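Long-range contacts in blue-light-activated histidine kinase 2 (Erythrobacter litoralis HTCC2594, PDB 4R39), which senses blue light through a flavin-binding LOV domain and uses ATP to phosphorylate a histidine in its kinase region, the part present here: residues L58-E63 with V130-T135; A97-D102 with N136-A141; G105-N110 with G148-R153. All coordinates share one frame; numbering follows the deposited sequence.

Contact 1: L58-E63 with V130-T135; sequences LSRRVE and VSEVLT. With ANP (phosphoaminophosphonic acid-adenylate ester), chain F.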
loop_
_atom_site.group_PDB
_atom_site.type_symbol
_atom_site.label_atom_id
_atom_site.label_comp_id
_atom_site.label_asym_id
_atom_site.label_seq_id
_atom_site.Cartn_x
_atom_site.Cartn_y
_atom_site.Cartn_z
ATOM N N LEU A 58 12.293 -1.386 -2.108
ATOM C CA LEU A 58 12.288 -2.535 -1.202
ATOM C C LEU A 58 12.033 -2.124 0.251
ATOM O O LEU A 58 11.168 -2.690 0.915
ATOM C CB LEU A 58 13.599 -3.330 -1.302
ATOM C CG LEU A 58 13.696 -4.532 -0.352
ATOM C CD1 LEU A 58 12.569 -5.525 -0.609
ATOM C CD2 LEU A 58 15.052 -5.227 -0.458
ATOM N N SER A 59 12.789 -1.141 0.730
ATOM C CA SER A 59 12.692 -0.678 2.116
ATOM C C SER A 59 11.270 -0.274 2.448
ATOM O O SER A 59 10.768 -0.485 3.551
ATOM C CB SER A 59 13.582 0.544 2.315
ATOM O OG SER A 59 14.181 0.526 3.595
ATOM N N ARG A 60 10.638 0.322 1.456
ATOM C CA ARG A 60 9.312 0.873 1.577
ATOM C C ARG A 60 8.283 -0.237 1.742
ATOM O O ARG A 60 7.316 -0.104 2.487
ATOM C CB ARG A 60 9.031 1.609 0.287
ATOM C CG ARG A 60 8.302 2.899 0.417
ATOM C CD ARG A 60 7.753 3.231 -0.929
ATOM N NE ARG A 60 6.820 2.176 -1.312
ATOM C CZ ARG A 60 6.659 1.680 -2.533
ATOM N NH1 ARG A 60 5.788 0.702 -2.708
ATOM N NH2 ARG A 60 7.336 2.145 -3.576
ATOM N N ARG A 61 8.498 -1.327 1.018
ATOM C CA ARG A 61 7.568 -2.444 1.011
ATOM C C ARG A 61 7.752 -3.268 2.273
ATOM O O ARG A 61 6.784 -3.779 2.840
ATOM C CB ARG A 61 7.775 -3.285 -0.250
ATOM C CG ARG A 61 7.468 -2.496 -1.510
ATOM C CD ARG A 61 7.726 -3.260 -2.790
ATOM N NE ARG A 61 7.384 -2.435 -3.948
ATOM C CZ ARG A 61 8.049 -2.415 -5.099
ATOM N NH1 ARG A 61 9.125 -3.174 -5.281
ATOM N NH2 ARG A 61 7.636 -1.622 -6.079
ATOM N N VAL A 62 8.996 -3.381 2.722
ATOM C CA VAL A 62 9.272 -4.012 4.004
ATOM C C VAL A 62 8.558 -3.243 5.110
ATOM O O VAL A 62 7.893 -3.840 5.951
ATOM C CB VAL A 62 10.790 -4.090 4.281
ATOM C CG1 VAL A 62 11.066 -4.437 5.743
ATOM C CG2 VAL A 62 11.429 -5.119 3.364
ATOM N N GLU A 63 8.678 -1.920 5.100
ATOM C CA GLU A 63 8.057 -1.108 6.140
ATOM C C GLU A 63 6.533 -1.267 6.180
ATOM O O GLU A 63 5.945 -1.303 7.259
ATOM C CB GLU A 63 8.435 0.370 5.991
ATOM C CG GLU A 63 7.807 1.253 7.059
ATOM C CD GLU A 63 8.757 2.305 7.597
ATOM O OE1 GLU A 63 9.486 2.923 6.791
ATOM O OE2 GLU A 63 8.770 2.513 8.831
ATOM N N VAL A 130 -1.534 1.558 -1.208
ATOM C CA VAL A 130 -1.350 2.964 -0.875
ATOM C C VAL A 130 0.127 3.318 -0.907
ATOM O O VAL A 130 0.500 4.427 -1.286
ATOM C CB VAL A 130 -1.945 3.295 0.510
ATOM C CG1 VAL A 130 -1.552 4.696 0.966
ATOM C CG2 VAL A 130 -3.453 3.170 0.462
ATOM N N SER A 131 0.971 2.375 -0.514
ATOM C CA SER A 131 2.402 2.612 -0.533
ATOM C C SER A 131 2.858 2.838 -1.973
ATOM O O SER A 131 3.583 3.780 -2.250
ATOM C CB SER A 131 3.160 1.444 0.094
ATOM O OG SER A 131 4.455 1.854 0.502
ATOM N N GLU A 132 2.409 1.981 -2.885
ATOM C CA GLU A 132 2.782 2.082 -4.293
ATOM C C GLU A 132 2.380 3.409 -4.916
ATOM O O GLU A 132 3.193 4.086 -5.545
ATOM C CB GLU A 132 2.118 0.967 -5.104
ATOM C CG GLU A 132 2.655 -0.420 -4.840
ATOM C CD GLU A 132 4.158 -0.495 -4.947
ATOM O OE1 GLU A 132 4.742 0.195 -5.815
ATOM O OE2 GLU A 132 4.770 -1.223 -4.134
ATOM N N VAL A 133 1.114 3.765 -4.751
ATOM C CA VAL A 133 0.567 4.926 -5.429
ATOM C C VAL A 133 1.069 6.220 -4.803
ATOM O O VAL A 133 1.349 7.190 -5.507
ATOM C CB VAL A 133 -0.972 4.908 -5.413
ATOM C CG1 VAL A 133 -1.528 6.112 -6.158
ATOM C CG2 VAL A 133 -1.486 3.616 -6.030
ATOM N N LEU A 134 1.175 6.239 -3.480
ATOM C CA LEU A 134 1.588 7.450 -2.785
ATOM C C LEU A 134 3.065 7.744 -3.025
ATOM O O LEU A 134 3.450 8.895 -3.208
ATOM C CB LEU A 134 1.316 7.340 -1.287
ATOM C CG LEU A 134 1.577 8.631 -0.511
ATOM C CD1 LEU A 134 0.521 9.669 -0.851
ATOM C CD2 LEU A 134 1.613 8.365 0.979
ATOM N N THR A 135 3.892 6.704 -3.011
ATOM C CA THR A 135 5.307 6.874 -3.294
ATOM C C THR A 135 5.456 7.427 -4.694
ATOM O O THR A 135 6.289 8.295 -4.950
ATOM C CB THR A 135 6.065 5.553 -3.233
ATOM O OG1 THR A 135 5.644 4.819 -2.085
ATOM C CG2 THR A 135 7.562 5.806 -3.161
HETATM P PG ANP F . 8.776 1.097 -8.674
HETATM O O1G ANP F . 8.937 -0.376 -8.852
HETATM O O2G ANP F . 7.254 1.448 -8.485
HETATM O O3G ANP F . 9.567 1.543 -7.381
HETATM P PB ANP F . 8.249 2.890 -10.773
HETATM O O1B ANP F . 8.932 3.757 -11.777
HETATM O O2B ANP F . 7.568 3.810 -9.712
HETATM N N3B ANP F . 9.386 1.892 -10.040
HETATM P PA ANP F . 5.635 2.305 -11.424
HETATM O O1A ANP F . 5.173 2.447 -10.027
HETATM O O2A ANP F . 4.927 1.192 -12.203
HETATM O O3A ANP F . 7.194 1.988 -11.493
HETATM O "O5'" ANP F . 5.461 3.686 -12.159
HETATM C "C5'" ANP F . 5.422 3.720 -13.594
HETATM C "C4'" ANP F . 5.842 5.082 -14.086
HETATM O "O4'" ANP F . 4.688 5.945 -14.154
HETATM C "C3'" ANP F . 6.846 5.838 -13.223
HETATM O "O3'" ANP F . 8.179 5.452 -13.538
HETATM C "C2'" ANP F . 6.573 7.291 -13.603
HETATM O "O2'" ANP F . 7.282 7.660 -14.780
HETATM C "C1'" ANP F . 5.060 7.282 -13.869
HETATM N N9 ANP F . 4.243 7.749 -12.754
HETATM C C8 ANP F . 3.647 6.981 -11.786
HETATM N N7 ANP F . 2.954 7.667 -10.911
HETATM C C5 ANP F . 3.104 8.981 -11.333
HETATM C C6 ANP F . 2.610 10.200 -10.829
HETATM N N6 ANP F . 1.838 10.298 -9.745
HETATM N N1 ANP F . 2.943 11.331 -11.489
HETATM C C2 ANP F . 3.716 11.238 -12.576
HETATM N N3 ANP F . 4.237 10.147 -13.142
HETATM C C4 ANP F . 3.891 9.044 -12.468
#
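The guanidinium of Arg60 has the backbone O of Ser131 over one face, 3.6 Å above its plane and offset toward the rim. At its edge, in plane, lies Glu132 OE2. The guanidinium of Arg61 also takes the Glu132 carboxylate at its edge, so both arginines meet the same acid. Arg61 NE gives the clearer bond, 2.9 Å to the syn lone pair of Glu132 OE2. A weak, long bond runs from Arg61 NH2 to Glu132 OE1. Arg60 NH1 forms a salt bridge to Glu132 OE2, but the hydrogen bond within it is weak because the N-H is poorly aimed. The Arg60 guanidinium stands 70° from the carboxylate plane, the Arg61 group only 34°. Arg60 bends at CG-CD, and its NE reaches Ser131 OG at 3.0 Å. Arg61 runs extended from CG to NE, which carries NH2 on to a weak bond with ANP O1G, 3.3 Å away. The two helix segments run roughly antiparallel, at 141°. This is a salt-bridge network between helix 58-75 and helix 120-140, at the gamma-phosphate end of the nucleotide site of a Bergerat-fold kinase.

Contact 2: A97-D102 with N136-A141; sequences AINHID and NALQHA. With MG (magnesium ion), chain E; ANP (phosphoaminophosphonic acid-adenylate ester), chain F.
Leu138 of helix 120-140 packs against Ile98, Asn99 and Asp102 of helix 87-102. Its CB sits 3.8 Å from the backbone O of Asp102. CG lies anti to the carbonyl carbon (chi1 -69°), and the branch beyond it extends toward helix 87-102. CD1 ends 3.6 Å from Ile98 CG2 and also packs on Asn99 CA. CD2 points past the Asn99 side chain, whose OD1 is 4.3 Å away. CD2 also packs on Ile107 and Val109 of strand 107-113. The two helix segments are nearly parallel, 12° apart. Ile98 comes to Leu138 at a slant and also touches Ser131, Leu134 and Thr135.

The other side of segment 136-141 holds the nucleotide. Asn136 OD1 binds the magnesium ion at 2.0 Å. One oxygen from each phosphate (ANP O2G, O2B and O1A) and two waters complete six ligands. Asn136 ND2 donates to ANP O1A, so one amide holds both the metal and a phosphate. His140 NE2 donates to ANP O2B at 2.9 Å. The His140 ring is held between Gln139 CB over one face and ANP C2' over the other. Gln139 OE1 accepts a hydrogen bond from one of the metal-bound waters, a second-shell link to the ion.

The chemistry is thus divided between two sides of one helix. Toward helix 87-102 the contact is van der Waals packing around Leu138, with Ile98 against CD1 and the polar residues Asn99, Asp102 and Gln139 at its sides; no hydrogen bond crosses it. Toward the nucleotide, the Asn136 amide binds the magnesium ion and a phosphate oxygen, and the His140 imidazole binds a second phosphate oxygen of the ATP analogue. This is consistent with the N box of the GHKL (Bergerat-fold) ATPases, whose asparagine binds the magnesium ion.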
loop_
_atom_site.group_PDB
_atom_site.type_symbol
_atom_site.label_atom_id
_atom_site.label_comp_id
_atom_site.label_asym_id
_atom_site.label_seq_id
_atom_site.Cartn_x
_atom_site.Cartn_y
_atom_site.Cartn_z
ATOM N N ALA A 97 5.498 7.706 7.103
ATOM C CA ALA A 97 6.830 7.211 6.798
ATOM C C ALA A 97 7.247 7.705 5.419
ATOM O O ALA A 97 8.367 8.168 5.223
ATOM C CB ALA A 97 6.856 5.691 6.852
ATOM N N ILE A 98 6.323 7.619 4.471
ATOM C CA ILE A 98 6.609 7.984 3.093
ATOM C C ILE A 98 6.902 9.477 2.945
ATOM O O ILE A 98 7.893 9.845 2.319
ATOM C CB ILE A 98 5.460 7.544 2.161
ATOM C CG1 ILE A 98 5.442 6.017 2.069
ATOM C CG2 ILE A 98 5.620 8.143 0.767
ATOM C CD1 ILE A 98 4.156 5.450 1.522
ATOM N N ASN A 99 6.061 10.337 3.511
ATOM C CA ASN A 99 6.326 11.771 3.429
ATOM C C ASN A 99 7.609 12.134 4.169
ATOM O O ASN A 99 8.346 13.021 3.752
ATOM C CB ASN A 99 5.163 12.598 3.979
ATOM C CG ASN A 99 5.260 14.064 3.588
ATOM O OD1 ASN A 99 5.837 14.398 2.556
ATOM N ND2 ASN A 99 4.699 14.944 4.411
ATOM N N HIS A 100 7.882 11.445 5.269
ATOM C CA HIS A 100 9.098 11.710 6.024
ATOM C C HIS A 100 10.353 11.371 5.217
ATOM O O HIS A 100 11.302 12.153 5.188
ATOM C CB HIS A 100 9.099 10.934 7.336
ATOM C CG HIS A 100 10.175 11.361 8.282
ATOM N ND1 HIS A 100 11.021 10.465 8.899
ATOM C CD2 HIS A 100 10.551 12.590 8.709
ATOM C CE1 HIS A 100 11.864 11.123 9.673
ATOM N NE2 HIS A 100 11.602 12.414 9.575
ATOM N N ILE A 101 10.355 10.208 4.570
ATOM C CA ILE A 101 11.508 9.769 3.783
ATOM C C ILE A 101 11.535 10.407 2.399
ATOM O O ILE A 101 12.536 10.997 2.001
ATOM C CB ILE A 101 11.524 8.226 3.603
ATOM C CG1 ILE A 101 11.618 7.522 4.956
ATOM C CG2 ILE A 101 12.693 7.783 2.718
ATOM C CD1 ILE A 101 12.803 7.951 5.801
ATOM N N ASP A 102 10.434 10.275 1.669
ATOM C CA ASP A 102 10.398 10.642 0.258
ATOM C C ASP A 102 9.837 12.043 0.022
ATOM O O ASP A 102 9.729 12.487 -1.122
ATOM C CB ASP A 102 9.577 9.613 -0.521
ATOM C CG ASP A 102 10.233 8.245 -0.549
ATOM O OD1 ASP A 102 11.479 8.178 -0.644
ATOM O OD2 ASP A 102 9.502 7.234 -0.476
ATOM N N ASN A 136 4.637 6.909 -5.599
ATOM C CA ASN A 136 4.658 7.349 -6.978
ATOM C C ASN A 136 4.415 8.840 -7.076
ATOM O O ASN A 136 5.073 9.530 -7.855
ATOM C CB ASN A 136 3.617 6.589 -7.801
ATOM C CG ASN A 136 4.134 5.263 -8.311
ATOM O OD1 ASN A 136 5.319 4.944 -8.170
ATOM N ND2 ASN A 136 3.252 4.483 -8.921
ATOM N N ALA A 137 3.476 9.340 -6.280
ATOM C CA ALA A 137 3.184 10.764 -6.271
ATOM C C ALA A 137 4.424 11.557 -5.885
ATOM O O ALA A 137 4.867 12.430 -6.626
ATOM C CB ALA A 137 2.051 11.063 -5.314
ATOM N N LEU A 138 5.000 11.237 -4.732
ATOM C CA LEU A 138 6.143 11.996 -4.233
ATOM C C LEU A 138 7.408 11.807 -5.066
ATOM O O LEU A 138 8.231 12.715 -5.155
ATOM C CB LEU A 138 6.408 11.649 -2.770
ATOM C CG LEU A 138 5.289 12.168 -1.866
ATOM C CD1 LEU A 138 5.265 11.425 -0.550
ATOM C CD2 LEU A 138 5.437 13.666 -1.642
ATOM N N GLN A 139 7.562 10.639 -5.677
ATOM C CA GLN A 139 8.757 10.344 -6.459
ATOM C C GLN A 139 8.707 10.957 -7.851
ATOM O O GLN A 139 9.719 11.434 -8.354
ATOM C CB GLN A 139 8.951 8.836 -6.601
ATOM C CG GLN A 139 9.590 8.167 -5.402
ATOM C CD GLN A 139 9.778 6.675 -5.611
ATOM O OE1 GLN A 139 9.281 6.103 -6.587
ATOM N NE2 GLN A 139 10.491 6.036 -4.693
ATOM N N HIS A 140 7.530 10.944 -8.466
ATOM C CA HIS A 140 7.409 11.229 -9.893
ATOM C C HIS A 140 6.635 12.505 -10.227
ATOM O O HIS A 140 6.954 13.182 -11.201
ATOM C CB HIS A 140 6.738 10.050 -10.600
ATOM C CG HIS A 140 7.424 8.737 -10.381
ATOM N ND1 HIS A 140 8.724 8.499 -10.773
ATOM C CD2 HIS A 140 6.982 7.582 -9.826
ATOM C CE1 HIS A 140 9.058 7.258 -10.463
ATOM N NE2 HIS A 140 8.018 6.681 -9.887
ATOM N N ALA A 141 5.620 12.832 -9.434
ATOM C CA ALA A 141 4.683 13.888 -9.814
ATOM C C ALA A 141 5.293 15.285 -9.804
ATOM O O ALA A 141 4.718 16.207 -10.385
ATOM C CB ALA A 141 3.454 13.860 -8.918
HETATM MG MG MG E . 6.131 3.079 -8.274
HETATM P PG ANP F . 8.776 1.097 -8.674
HETATM O O1G ANP F . 8.937 -0.376 -8.852
HETATM O O2G ANP F . 7.254 1.448 -8.485
HETATM O O3G ANP F . 9.567 1.543 -7.381
HETATM P PB ANP F . 8.249 2.890 -10.773
HETATM O O1B ANP F . 8.932 3.757 -11.777
HETATM O O2B ANP F . 7.568 3.810 -9.712
HETATM N N3B ANP F . 9.386 1.892 -10.040
HETATM P PA ANP F . 5.635 2.305 -11.424
HETATM O O1A ANP F . 5.173 2.447 -10.027
HETATM O O2A ANP F . 4.927 1.192 -12.203
HETATM O O3A ANP F . 7.194 1.988 -11.493
HETATM O "O5'" ANP F . 5.461 3.686 -12.159
HETATM C "C5'" ANP F . 5.422 3.720 -13.594
HETATM C "C4'" ANP F . 5.842 5.082 -14.086
HETATM O "O4'" ANP F . 4.688 5.945 -14.154
HETATM C "C3'" ANP F . 6.846 5.838 -13.223
HETATM O "O3'" ANP F . 8.179 5.452 -13.538
HETATM C "C2'" ANP F . 6.573 7.291 -13.603
HETATM O "O2'" ANP F . 7.282 7.660 -14.780
HETATM C "C1'" ANP F . 5.060 7.282 -13.869
HETATM N N9 ANP F . 4.243 7.749 -12.754
HETATM C C8 ANP F . 3.647 6.981 -11.786
HETATM N N7 ANP F . 2.954 7.667 -10.911
HETATM C C5 ANP F . 3.104 8.981 -11.333
HETATM C C6 ANP F . 2.610 10.200 -10.829
HETATM N N6 ANP F . 1.838 10.298 -9.745
HETATM N N1 ANP F . 2.943 11.331 -11.489
HETATM C C2 ANP F . 3.716 11.238 -12.576
HETATM N N3 ANP F . 4.237 10.147 -13.142
HETATM C C4 ANP F . 3.891 9.044 -12.468
HETATM O O HOH W 1 7.561 3.657 -6.893
HETATM O O HOH W 2 4.654 2.604 -6.904
#

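Contact 3: G105-N110 with G148-R153; sequences GAIKVN and GVVQLR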
loop_
_atom_site.group_PDB
_atom_site.type_symbol
_atom_site.label_atom_id
_atom_site.label_comp_id
_atom_site.label_asym_id
_atom_site.label_seq_id
_atom_site.Cartn_x
_atom_site.Cartn_y
_atom_site.Cartn_z
ATOM N N GLY A 105 10.608 19.798 0.593
ATOM C CA GLY A 105 10.080 21.117 0.873
ATOM C C GLY A 105 9.080 21.526 -0.186
ATOM O O GLY A 105 9.223 21.167 -1.352
ATOM N N ALA A 106 8.049 22.245 0.248
ATOM C CA ALA A 106 7.031 22.814 -0.637
ATOM C C ALA A 106 6.023 21.793 -1.171
ATOM O O ALA A 106 5.105 22.170 -1.905
ATOM C CB ALA A 106 7.679 23.594 -1.793
ATOM N N ILE A 107 6.187 20.517 -0.809
ATOM C CA ILE A 107 5.190 19.493 -1.144
ATOM C C ILE A 107 4.327 19.167 0.066
ATOM O O ILE A 107 4.807 18.596 1.042
ATOM C CB ILE A 107 5.811 18.163 -1.613
ATOM C CG1 ILE A 107 6.862 18.389 -2.704
ATOM C CG2 ILE A 107 4.707 17.232 -2.118
ATOM C CD1 ILE A 107 6.305 18.894 -4.025
ATOM N N LYS A 108 3.052 19.521 -0.011
ATOM C CA LYS A 108 2.114 19.246 1.066
ATOM C C LYS A 108 1.486 17.873 0.897
ATOM O O LYS A 108 0.965 17.554 -0.174
ATOM C CB LYS A 108 1.012 20.305 1.081
ATOM C CG LYS A 108 0.006 20.134 2.204
ATOM C CD LYS A 108 -0.983 21.281 2.241
ATOM C CE LYS A 108 -2.015 21.162 1.135
ATOM N NZ LYS A 108 -2.971 22.302 1.172
ATOM N N VAL A 109 1.534 17.066 1.956
ATOM C CA VAL A 109 0.828 15.787 1.972
ATOM C C VAL A 109 -0.278 15.770 3.028
ATOM O O VAL A 109 -0.006 15.693 4.224
ATOM C CB VAL A 109 1.778 14.609 2.225
ATOM C CG1 VAL A 109 1.018 13.290 2.102
ATOM C CG2 VAL A 109 2.946 14.653 1.248
ATOM N N ASN A 110 -1.524 15.840 2.566
ATOM C CA ASN A 110 -2.685 15.707 3.436
ATOM C C ASN A 110 -3.114 14.246 3.561
ATOM O O ASN A 110 -2.986 13.477 2.611
ATOM C CB ASN A 110 -3.851 16.541 2.901
ATOM C CG ASN A 110 -3.792 17.991 3.345
ATOM O OD1 ASN A 110 -3.287 18.304 4.419
ATOM N ND2 ASN A 110 -4.318 18.883 2.515
ATOM N N GLY A 148 3.943 21.397 -4.740
ATOM C CA GLY A 148 2.912 20.440 -5.085
ATOM C C GLY A 148 2.039 20.071 -3.905
ATOM O O GLY A 148 2.302 20.470 -2.767
ATOM N N VAL A 149 0.987 19.311 -4.188
ATOM C CA VAL A 149 0.095 18.809 -3.155
ATOM C C VAL A 149 -0.238 17.355 -3.443
ATOM O O VAL A 149 -0.531 16.993 -4.578
ATOM C CB VAL A 149 -1.217 19.626 -3.090
ATOM C CG1 VAL A 149 -2.160 19.058 -2.030
ATOM C CG2 VAL A 149 -0.919 21.092 -2.808
ATOM N N VAL A 150 -0.173 16.527 -2.411
ATOM C CA VAL A 150 -0.685 15.168 -2.490
ATOM C C VAL A 150 -1.751 15.014 -1.420
ATOM O O VAL A 150 -1.583 15.479 -0.297
ATOM C CB VAL A 150 0.405 14.102 -2.272
ATOM C CG1 VAL A 150 -0.172 12.714 -2.487
ATOM C CG2 VAL A 150 1.569 14.326 -3.217
ATOM N N GLN A 151 -2.852 14.371 -1.777
ATOM C CA GLN A 151 -3.900 14.086 -0.814
ATOM C C GLN A 151 -4.220 12.603 -0.820
ATOM O O GLN A 151 -4.522 12.034 -1.859
ATOM C CB GLN A 151 -5.152 14.902 -1.130
ATOM C CG GLN A 151 -4.865 16.384 -1.314
ATOM C CD GLN A 151 -6.026 17.264 -0.895
ATOM O OE1 GLN A 151 -5.988 17.900 0.164
ATOM N NE2 GLN A 151 -7.062 17.316 -1.729
ATOM N N LEU A 152 -4.123 11.985 0.352
ATOM C CA LEU A 152 -4.559 10.612 0.547
ATOM C C LEU A 152 -5.877 10.628 1.312
ATOM O O LEU A 152 -5.966 11.230 2.377
ATOM C CB LEU A 152 -3.495 9.819 1.312
ATOM C CG LEU A 152 -3.883 8.436 1.843
ATOM C CD1 LEU A 152 -4.181 7.478 0.707
ATOM C CD2 LEU A 152 -2.781 7.879 2.738
ATOM N N ARG A 153 -6.898 9.987 0.754
ATOM C CA ARG A 153 -8.190 9.841 1.421
ATOM C C ARG A 153 -8.577 8.377 1.482
ATOM O O ARG A 153 -8.282 7.607 0.572
ATOM C CB ARG A 153 -9.294 10.588 0.673
ATOM C CG ARG A 153 -9.449 12.043 1.033
ATOM C CD ARG A 153 -10.463 12.720 0.121
ATOM N NE ARG A 153 -9.900 13.931 -0.472
ATOM C CZ ARG A 153 -9.530 14.060 -1.745
ATOM N NH1 ARG A 153 -9.674 13.061 -2.611
ATOM N NH2 ARG A 153 -9.023 15.214 -2.162
HETATM O O HOH W 3 -5.093 21.028 -0.828
#
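Asn110 and Gln151 lie side by side on one face of a parallel strand pair. Asn110 ND2 donates to Gln151 OE1 at 3.0 Å, in the plane of the Gln151 carbonyl, although the two amide planes are 48° apart. Chi2 of Gln151 is off the extended value (-149°), and with the turn of its amide this sets OE1 beside Asn110. On the same face Lys108 lies alongside Val149. Its CG is anti to the backbone N (chi1 -178°), and a bend at CG-CD sets CE 3.8 Å from Val149 CG1. A water accepts from Lys108 NZ and donates weakly to Gln151 OE1. The opposite face is apolar: Ile107 CG2 and Val109 CG2 approach Val150 loosely, and Ile107 CD1 folds over the Gly148 backbone, 3.5 Å from its N. Five backbone bonds join the strands, from Gly148 N to Ala106 O through Leu152 N to Asn110 O. Within this chain, strand 107-113 is an outermost strand of the mixed five-stranded sheet. Strand 148-156 has strand 161-168 antiparallel on its other side. The face of Ile107, Val109 and Val150 packs against helix 120-140, met by Leu134 and Leu138, and Asn99 of helix 87-102 reaches Val109.

Helix 120-140 ties the three contacts together. Its residues 130-135 serve contact 1 and residues 136-141 serve contact 2, and the two centres lie about 9 Å apart. Thr135 CG2 meets Asp102 OD2 at 3.6 Å where they join. Both contacts reach ANP: contact 1 weakly at the gamma-phosphate, contact 2 through the magnesium ion and phosphates. Contact 3 pairs two strands of the sheet that packs against this helix. Leu134 CD1 packs on Val150 CG1 at 3.5 Å, linking it to contact 1. Ala137 CB meets Val150 CG2 at 3.9 Å, linking it to contact 2. Contact 3 stays back from the ligand, with the Val150 side chain about 8 Å from ANP between nearest atoms.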